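Uncharacterized protein (Exiguobacterium sibiricum, PDB 3B77) is of unknown function but carries a bacterial pleckstrin homology (PH) domain followed by a helical region that probably serves in oligomerisation. Local coordinates at residues 32-35 against 40-43; 46-51 against 97-102; 130-135 against 176-181. One frame throughout, in Å; residues are numbered along the deposited sequence.

Interaction 1 (32-35 against 40-43)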
loop_
_atom_site.group_PDB
_atom_site.type_symbol
_atom_site.label_atom_id
_atom_site.label_comp_id
_atom_site.label_asym_id
_atom_site.label_seq_id
_atom_site.Cartn_x
_atom_site.Cartn_y
_atom_site.Cartn_z
ATOM N N PHE A 32 35.988 33.192 38.986
ATOM C CA PHE A 32 36.544 34.322 38.269
ATOM C C PHE A 32 35.559 35.460 38.314
ATOM O O PHE A 32 34.390 35.273 38.016
ATOM C CB PHE A 32 36.819 33.929 36.829
ATOM C CG PHE A 32 37.979 34.666 36.217
ATOM C CD1 PHE A 32 37.801 35.899 35.576
ATOM C CD2 PHE A 32 39.259 34.133 36.282
ATOM C CE1 PHE A 32 38.885 36.575 35.027
ATOM C CE2 PHE A 32 40.314 34.795 35.728
ATOM C CZ PHE A 32 40.129 36.015 35.099
ATOM N N LEU A 33 36.021 36.634 38.717
ATOM C CA LEU A 33 35.156 37.796 38.826
ATOM C C LEU A 33 35.858 38.972 38.173
ATOM O O LEU A 33 37.069 39.167 38.346
ATOM C CB LEU A 33 34.802 38.072 40.286
ATOM C CG LEU A 33 33.855 39.218 40.669
ATOM C CD1 LEU A 33 32.505 39.164 40.011
ATOM C CD2 LEU A 33 33.672 39.173 42.144
ATOM N N ILE A 34 35.099 39.694 37.362
ATOM C CA ILE A 34 35.553 40.887 36.682
ATOM C C ILE A 34 34.556 41.949 37.082
ATOM O O ILE A 34 33.337 41.783 36.906
ATOM C CB ILE A 34 35.518 40.739 35.157
ATOM C CG1 ILE A 34 36.529 39.683 34.694
ATOM C CG2 ILE A 34 35.775 42.098 34.489
ATOM C CD1 ILE A 34 36.404 39.296 33.240
ATOM N N LYS A 35 35.071 43.015 37.682
ATOM C CA LYS A 35 34.236 44.104 38.125
ATOM C C LYS A 35 34.615 45.362 37.358
ATOM O O LYS A 35 35.773 45.712 37.249
ATOM C CB LYS A 35 34.369 44.315 39.642
ATOM C CG LYS A 35 33.215 45.147 40.258
ATOM C CD LYS A 35 33.471 45.535 41.728
ATOM C CE LYS A 35 33.480 44.328 42.686
ATOM N NZ LYS A 35 33.869 44.718 44.095
ATOM N N GLU A 40 29.274 43.618 36.652
ATOM C CA GLU A 40 29.984 42.639 37.462
ATOM C C GLU A 40 29.750 41.253 36.833
ATOM O O GLU A 40 28.608 40.823 36.696
ATOM C CB GLU A 40 29.468 42.692 38.880
ATOM C CG GLU A 40 30.475 42.235 39.903
ATOM C CD GLU A 40 30.142 42.668 41.332
ATOM O OE1 GLU A 40 29.919 43.874 41.565
ATOM O OE2 GLU A 40 30.145 41.801 42.228
ATOM N N TYR A 41 30.827 40.595 36.400
ATOM C CA TYR A 41 30.746 39.324 35.682
ATOM C C TYR A 41 31.317 38.217 36.555
ATOM O O TYR A 41 32.515 38.126 36.744
ATOM C CB TYR A 41 31.531 39.409 34.378
ATOM C CG TYR A 41 31.082 40.508 33.464
ATOM C CD1 TYR A 41 30.062 40.315 32.565
ATOM C CD2 TYR A 41 31.697 41.744 33.490
ATOM C CE1 TYR A 41 29.661 41.316 31.718
ATOM C CE2 TYR A 41 31.306 42.766 32.648
ATOM C CZ TYR A 41 30.291 42.544 31.762
ATOM O OH TYR A 41 29.882 43.540 30.920
ATOM N N CYS A 42 30.458 37.348 37.053
ATOM C CA CYS A 42 30.852 36.340 38.025
ATOM C C CYS A 42 30.748 34.971 37.407
ATOM O O CYS A 42 29.667 34.558 37.041
ATOM C CB CYS A 42 29.904 36.457 39.211
ATOM S SG CYS A 42 30.209 35.406 40.589
ATOM N N PHE A 43 31.886 34.297 37.250
ATOM C CA PHE A 43 31.945 32.964 36.653
ATOM C C PHE A 43 32.082 31.922 37.752
ATOM O O PHE A 43 33.100 31.859 38.416
ATOM C CB PHE A 43 33.125 32.845 35.699
ATOM C CG PHE A 43 33.044 33.763 34.508
ATOM C CD1 PHE A 43 33.487 35.075 34.598
ATOM C CD2 PHE A 43 32.532 33.312 33.311
ATOM C CE1 PHE A 43 33.428 35.921 33.494
ATOM C CE2 PHE A 43 32.470 34.120 32.221
ATOM C CZ PHE A 43 32.916 35.440 32.298
#

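Interaction 2 (46-51 against 97-102)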
loop_
_atom_site.group_PDB
_atom_site.type_symbol
_atom_site.label_atom_id
_atom_site.label_comp_id
_atom_site.label_asym_id
_atom_site.label_seq_id
_atom_site.Cartn_x
_atom_site.Cartn_y
_atom_site.Cartn_z
ATOM N N LEU A 46 28.734 26.591 38.203
ATOM C CA LEU A 46 27.434 26.295 37.639
ATOM C C LEU A 46 26.928 27.282 36.605
ATOM O O LEU A 46 26.118 26.894 35.755
ATOM C CB LEU A 46 26.393 26.218 38.749
ATOM C CG LEU A 46 26.686 25.308 39.934
ATOM C CD1 LEU A 46 25.676 25.613 41.051
ATOM C CD2 LEU A 46 26.731 23.784 39.590
ATOM N N ALA A 47 27.356 28.545 36.674
ATOM C CA ALA A 47 26.754 29.600 35.844
ATOM C C ALA A 47 27.582 30.861 35.729
ATOM O O ALA A 47 28.582 31.038 36.455
ATOM C CB ALA A 47 25.389 30.001 36.409
ATOM N N LEU A 48 27.151 31.712 34.774
ATOM C CA LEU A 48 27.575 33.115 34.670
ATOM C C LEU A 48 26.478 33.989 35.371
ATOM O O LEU A 48 25.300 34.030 34.969
ATOM C CB LEU A 48 27.777 33.577 33.210
ATOM C CG LEU A 48 27.953 35.095 32.994
ATOM C CD1 LEU A 48 29.205 35.655 33.700
ATOM C CD2 LEU A 48 27.938 35.461 31.485
ATOM N N VAL A 49 26.894 34.668 36.437
ATOM C CA VAL A 49 26.031 35.577 37.169
ATOM C C VAL A 49 26.524 36.948 36.750
ATOM O O VAL A 49 27.692 37.237 36.850
ATOM C CB VAL A 49 26.119 35.331 38.680
ATOM C CG1 VAL A 49 25.316 36.348 39.451
ATOM C CG2 VAL A 49 25.660 33.924 39.004
ATOM N N HIS A 50 25.624 37.747 36.195
ATOM C CA HIS A 50 25.954 39.042 35.646
ATOM C C HIS A 50 24.995 40.088 36.187
ATOM O O HIS A 50 23.773 39.976 36.032
ATOM C CB HIS A 50 25.851 38.989 34.131
ATOM C CG HIS A 50 25.970 40.318 33.462
ATOM N ND1 HIS A 50 25.210 40.665 32.364
ATOM C CD2 HIS A 50 26.751 41.390 33.738
ATOM C CE1 HIS A 50 25.532 41.890 31.984
ATOM N NE2 HIS A 50 26.457 42.355 32.806
ATOM N N LEU A 51 25.579 41.089 36.844
ATOM C CA LEU A 51 24.870 42.244 37.350
ATOM C C LEU A 51 25.052 43.358 36.308
ATOM O O LEU A 51 26.111 43.950 36.229
ATOM C CB LEU A 51 25.477 42.649 38.697
ATOM C CG LEU A 51 25.276 41.747 39.928
ATOM C CD1 LEU A 51 25.833 40.315 39.715
ATOM C CD2 LEU A 51 25.918 42.375 41.164
ATOM N N LYS A 97 23.252 34.848 23.669
ATOM C CA LYS A 97 23.605 36.220 24.034
ATOM C C LYS A 97 25.118 36.503 23.886
ATOM O O LYS A 97 25.952 35.730 24.364
ATOM C CB LYS A 97 23.136 36.520 25.468
ATOM C CG LYS A 97 23.135 38.024 25.858
ATOM C CD LYS A 97 22.519 38.228 27.244
ATOM C CE LYS A 97 22.605 39.655 27.744
ATOM N NZ LYS A 97 22.112 39.709 29.158
ATOM N N HIS A 98 25.432 37.619 23.231
ATOM C CA HIS A 98 26.799 38.061 22.992
ATOM C C HIS A 98 27.400 38.749 24.206
ATOM O O HIS A 98 26.780 39.627 24.790
ATOM C CB HIS A 98 26.819 39.030 21.803
ATOM C CG HIS A 98 26.523 38.369 20.495
ATOM N ND1 HIS A 98 25.303 37.784 20.220
ATOM C CD2 HIS A 98 27.294 38.168 19.400
ATOM C CE1 HIS A 98 25.333 37.254 19.009
ATOM N NE2 HIS A 98 26.530 37.471 18.490
ATOM N N TYR A 99 28.603 38.333 24.582
ATOM C CA TYR A 99 29.322 38.945 25.676
ATOM C C TYR A 99 30.666 39.375 25.191
ATOM O O TYR A 99 31.390 38.605 24.596
ATOM C CB TYR A 99 29.475 37.998 26.867
ATOM C CG TYR A 99 28.326 38.122 27.822
ATOM C CD1 TYR A 99 27.123 37.465 27.591
ATOM C CD2 TYR A 99 28.416 38.937 28.933
ATOM C CE1 TYR A 99 26.041 37.600 28.468
ATOM C CE2 TYR A 99 27.339 39.085 29.814
ATOM C CZ TYR A 99 26.156 38.417 29.577
ATOM O OH TYR A 99 25.103 38.590 30.446
ATOM N N SER A 100 30.965 40.643 25.426
ATOM C CA SER A 100 32.242 41.219 25.117
ATOM C C SER A 100 32.653 41.956 26.374
ATOM O O SER A 100 31.973 42.883 26.782
ATOM C CB SER A 100 32.106 42.181 23.953
ATOM O OG SER A 100 33.311 42.907 23.784
ATOM N N ILE A 101 33.748 41.539 26.995
ATOM C CA ILE A 101 34.191 42.137 28.254
ATOM C C ILE A 101 35.599 42.689 28.111
ATOM O O ILE A 101 36.512 41.955 27.743
ATOM C CB ILE A 101 34.144 41.100 29.407
ATOM C CG1 ILE A 101 32.753 40.435 29.480
ATOM C CG2 ILE A 101 34.499 41.764 30.732
ATOM C CD1 ILE A 101 32.680 39.256 30.428
ATOM N N ASP A 102 35.752 43.988 28.388
ATOM C CA ASP A 102 37.057 44.682 28.341
ATOM C C ASP A 102 37.705 44.649 29.711
ATOM O O ASP A 102 37.055 44.960 30.700
ATOM C CB ASP A 102 36.892 46.133 27.894
ATOM C CG ASP A 102 36.592 46.254 26.407
ATOM O OD1 ASP A 102 37.324 45.636 25.602
ATOM O OD2 ASP A 102 35.643 46.977 26.037
#

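Interaction 3 (130-135 against 176-181)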
loop_
_atom_site.group_PDB
_atom_site.type_symbol
_atom_site.label_atom_id
_atom_site.label_comp_id
_atom_site.label_asym_id
_atom_site.label_seq_id
_atom_site.Cartn_x
_atom_site.Cartn_y
_atom_site.Cartn_z
ATOM N N LYS A 130 26.919 16.030 20.514
ATOM C CA LYS A 130 27.129 14.969 19.532
ATOM C C LYS A 130 26.796 13.602 20.140
ATOM O O LYS A 130 26.223 12.755 19.483
ATOM C CB LYS A 130 28.577 14.993 18.989
ATOM C CG LYS A 130 28.968 16.211 18.106
HETATM N N MSE A 131 27.173 13.396 21.397
HETATM C CA MSE A 131 26.889 12.138 22.100
HETATM C C MSE A 131 25.411 11.970 22.372
HETATM O O MSE A 131 24.934 10.883 22.248
HETATM C CB MSE A 131 27.631 12.068 23.410
HETATM C CG MSE A 131 29.129 12.144 23.271
HETATM SE SE MSE A 131 29.934 10.652 22.275
HETATM C CE MSE A 131 30.387 11.574 20.581
ATOM N N LEU A 132 24.682 13.043 22.697
ATOM C CA LEU A 132 23.224 12.944 22.855
ATOM C C LEU A 132 22.583 12.396 21.585
ATOM O O LEU A 132 21.723 11.517 21.662
ATOM C CB LEU A 132 22.568 14.310 23.164
ATOM C CG LEU A 132 22.372 14.722 24.606
ATOM C CD1 LEU A 132 21.607 16.040 24.636
ATOM C CD2 LEU A 132 21.635 13.637 25.375
ATOM N N GLU A 133 22.953 12.973 20.442
ATOM C CA GLU A 133 22.484 12.530 19.137
ATOM C C GLU A 133 22.691 11.042 18.934
ATOM O O GLU A 133 21.782 10.340 18.499
ATOM C CB GLU A 133 23.207 13.287 18.022
ATOM C CG GLU A 133 22.879 14.824 17.924
ATOM C CD GLU A 133 23.807 15.582 16.934
ATOM O OE1 GLU A 133 24.625 14.912 16.246
ATOM O OE2 GLU A 133 23.725 16.850 16.858
ATOM N N PHE A 134 23.880 10.541 19.218
ATOM C CA PHE A 134 24.112 9.089 19.089
ATOM C C PHE A 134 23.275 8.296 20.084
ATOM O O PHE A 134 22.875 7.139 19.811
ATOM C CB PHE A 134 25.584 8.686 19.342
ATOM C CG PHE A 134 26.599 9.335 18.419
ATOM C CD1 PHE A 134 26.329 9.560 17.080
ATOM C CD2 PHE A 134 27.855 9.677 18.895
ATOM C CE1 PHE A 134 27.275 10.132 16.256
ATOM C CE2 PHE A 134 28.798 10.245 18.071
ATOM C CZ PHE A 134 28.511 10.467 16.762
ATOM N N ALA A 135 23.094 8.874 21.272
ATOM C CA ALA A 135 22.315 8.240 22.340
ATOM C C ALA A 135 20.868 8.014 21.868
ATOM O O ALA A 135 20.310 6.896 22.046
ATOM C CB ALA A 135 22.362 9.075 23.621
ATOM N N TYR A 176 21.337 13.777 31.441
ATOM C CA TYR A 176 22.154 14.315 32.516
ATOM C C TYR A 176 23.644 14.094 32.330
ATOM O O TYR A 176 24.457 14.837 32.871
ATOM C CB TYR A 176 21.699 13.768 33.865
ATOM C CG TYR A 176 20.338 14.285 34.287
ATOM C CD1 TYR A 176 19.983 15.639 34.058
ATOM C CD2 TYR A 176 19.407 13.447 34.958
ATOM C CE1 TYR A 176 18.748 16.151 34.435
ATOM C CE2 TYR A 176 18.145 13.964 35.358
ATOM C CZ TYR A 176 17.835 15.338 35.067
ATOM O OH TYR A 176 16.648 15.942 35.415
ATOM N N LYS A 177 24.028 13.087 31.570
ATOM C CA LYS A 177 25.451 12.895 31.306
ATOM C C LYS A 177 26.035 13.905 30.329
ATOM O O LYS A 177 27.141 14.380 30.543
ATOM C CB LYS A 177 25.692 11.513 30.751
ATOM C CG LYS A 177 27.147 11.158 30.632
ATOM C CD LYS A 177 27.316 9.651 30.484
ATOM C CE LYS A 177 28.786 9.248 30.454
ATOM N NZ LYS A 177 29.030 7.762 30.397
ATOM N N TRP A 178 25.309 14.214 29.255
ATOM C CA TRP A 178 25.838 15.032 28.203
ATOM C C TRP A 178 25.382 16.493 28.287
ATOM O O TRP A 178 25.774 17.283 27.443
ATOM C CB TRP A 178 25.503 14.433 26.824
ATOM C CG TRP A 178 25.876 13.007 26.705
ATOM C CD1 TRP A 178 25.037 11.946 26.569
ATOM C CD2 TRP A 178 27.186 12.461 26.818
ATOM N NE1 TRP A 178 25.751 10.758 26.573
ATOM C CE2 TRP A 178 27.072 11.054 26.722
ATOM C CE3 TRP A 178 28.444 13.027 27.000
ATOM C CZ2 TRP A 178 28.164 10.214 26.753
ATOM C CZ3 TRP A 178 29.534 12.195 27.041
ATOM C CH2 TRP A 178 29.390 10.790 26.935
ATOM N N ASN A 179 24.535 16.826 29.262
ATOM C CA ASN A 179 24.236 18.212 29.639
ATOM C C ASN A 179 24.721 18.398 31.060
ATOM O O ASN A 179 23.914 18.681 31.947
ATOM C CB ASN A 179 22.744 18.508 29.650
ATOM C CG ASN A 179 22.141 18.472 28.308
ATOM O OD1 ASN A 179 22.390 19.346 27.476
ATOM N ND2 ASN A 179 21.272 17.500 28.099
ATOM N N GLN A 180 26.021 18.248 31.295
ATOM C CA GLN A 180 26.542 18.367 32.652
ATOM C C GLN A 180 26.334 19.766 33.246
ATOM O O GLN A 180 26.307 20.781 32.542
ATOM C CB GLN A 180 27.983 17.881 32.740
ATOM C CG GLN A 180 29.084 18.837 32.406
ATOM C CD GLN A 180 30.490 18.146 32.463
ATOM O OE1 GLN A 180 30.694 17.047 31.901
ATOM N NE2 GLN A 180 31.450 18.796 33.135
ATOM N N LYS A 181 26.143 19.803 34.552
ATOM C CA LYS A 181 25.835 21.051 35.240
ATOM C C LYS A 181 27.076 21.795 35.717
ATOM O O LYS A 181 27.151 23.022 35.619
ATOM C CB LYS A 181 24.895 20.759 36.429
ATOM C CG LYS A 181 23.450 20.661 35.985
ATOM C CD LYS A 181 22.544 19.911 36.938
ATOM C CE LYS A 181 21.050 20.300 36.676
ATOM N NZ LYS A 181 20.733 20.620 35.217
#

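Interaction 1 (32-35 against 40-43)
The carbonyl oxygen of Ile34 takes the backbone N-H of Tyr41 at 2.8 Å from O to N, in a nearly straight bond of 177°. The same oxygen has the CA of Glu40 beside it, in a weaker CA-H...O contact, and lies near the plane of the Tyr41 ring at its edge. Ile34 N returns a bond to Tyr41 O at 3.1 Å, which closes the pair. At the next hydrogen-bonded pair, Phe43 N bonds to Phe32 O. The return bond, from Phe32 N to Phe43 O, is weak at 3.2 Å. Leu33 CA also makes a CA-H...O contact with Tyr41 O, at 3.4 Å.

Residues 32-35 and 40-43 are the two arms of an antiparallel beta hairpin, 177° apart in direction, in the first sheet of the PH domain. Hydrogen-bonded pairs Phe32-Phe43 and Ile34-Tyr41 alternate with non-hydrogen-bonded pairs Leu33-Cys42 and Lys35-Glu40.

Phe32, Ile34, Tyr41 and Phe43 put their side chains on one face of the sheet. There Ile34 and Tyr41 meet Ile101 of strand 97-104, and both phenylalanines meet Leu114 of helix 108-146. CB of Phe32 touches CB of Phe43 at 4.0 Å. The Phe43 ring has CG anti to the carbonyl carbon (chi1 -63°), which brings its CD1 edge against Phe32 O.

On the other face, Leu33 CD1 rests on CB of Cys42 and on CG of Glu40, the latter at 3.7 Å. Lys35 and Glu40 run side by side. Lys35 NZ stays 4.8 Å from Glu40 OE1, too far for a salt bridge, though their opposite charges may still attract. Glu40 OE2 is taken by the backbone N of Ala18.

Interaction 2 (46-51 against 97-102)
Two beta sheets of the PH domain face each other here, and Leu48 and His50 of one strand meet the ring of Tyr99 from the other sheet. The methyl CD2 of Leu48 stands over one face of the Tyr99 ring. It is 4.0 Å from the ring centroid, a CH-pi contact. The leucine and the tyrosine reach toward each other from opposite directions.

His50 meets the hydroxyl end of the same ring. With CG anti to the backbone N (chi1 171°), the imidazole swings out so that ND1 reaches the Tyr99 hydroxyl. His50 ND1 lies 2.8 Å from Tyr99 OH, near the plane of the phenol ring and at its edge. This hydrogen bond is weak because it is bent to 121°. The rings form an offset edge-to-face pair, with planes at 79°. Tyr99 CE2 lies over the rim of the imidazole face, 3.7 Å from ND1.

As in other PH domains, two antiparallel sheets pack face to face, with Leu48 and His50 on strand 47-52 of one and Tyr99 on strand 97-104 of the other. The contact is buried between them. Lys97 NZ also reaches Tyr99 OH, in a weak bond of 3.4 Å, and has a further bond to Tyr66 OH. With Tyr99 replaced by an alanine, Leu48 CD2 would probably lose the ring it rests on, and His50 ND1 its hydroxyl partner.

The other imidazole nitrogen, His50 NE2, is bonded to Asp39 OD2, and the imidazole also stacks with Tyr41. Phe92, on the neighbouring strand 87-94 of the same sheet, meets the Tyr99 ring with its plane nearly parallel.

Interaction 3 (130-135 against 176-181)
Residues 130-135 form a turn and a half of helix 108-146, and they pass the last part of helix 156-178 with Leu132 and Trp178 the nearest pair, 6.3 Å from CA to CA. Trp178 takes the largest share of the contact. Its CG is anti to the carbonyl carbon (chi1 -51°), and the indole lies flat against Met131, which is a selenomethionine. Met131 CB sits over the six-membered ring, 3.6 Å from its centroid and 17° off the normal. This is a CH-pi contact. CB also comes within 3.5 Å of CD2 of Trp178, on the shared bond of the two rings. Met131 CG continues over the benzene part, 3.8 Å from CZ3 of Trp178. The chain then bends, and its SE atom ends 5.0 Å from the centroid of the six-membered ring, an oblique Met-aromatic contact.

Leu132 takes the edge. Its CG packs on CB of Trp178 at 3.8 Å, and its CD2 lies near the ring plane beside CD1 of Trp178. The other methyl, Leu132 CD1, rests against ND2 of Asn179, which is bonded to the carbonyl of Tyr175. On the opposite face of the indole lies Lys177 CG, over the centre, so the ring is sandwiched between two aliphatic chains.

The contact joins two long helices in the region assigned to YvbH-like oligomerisation. Phe168 and Tyr175 of a second subunit pack on Trp178 and Met131 respectively.

The contact between the two segments is thus mainly apolar. The indole N-H is satisfied within its own helix, where NE1 bonds to His174 ND1, so the indole can probably lie against Met131 without leaving its N-H unpaired.

Interactions 1 and 2 belong to the PH domain, with centres 8 Å apart. Strands 39-44 and 47-52 are neighbours in one sheet, so the two contacts are joined directly: Cys42 N lies 2.8 Å from Val49 O, a probable hydrogen bond, and Tyr41 CE1 packs 3.5 Å from His50 NE2. Interaction 1 pairs two strands of that sheet; interaction 2 joins it to the second sheet. Interaction 3 lies in the helical region, its centre about 28 Å from that of interaction 1 and about 24 Å from that of interaction 2. It touches interaction 2 at Leu46 CD2 and Lys181 O, 4.1 Å apart. Interactions 1 and 3 lie on opposite sides of the chain's centre.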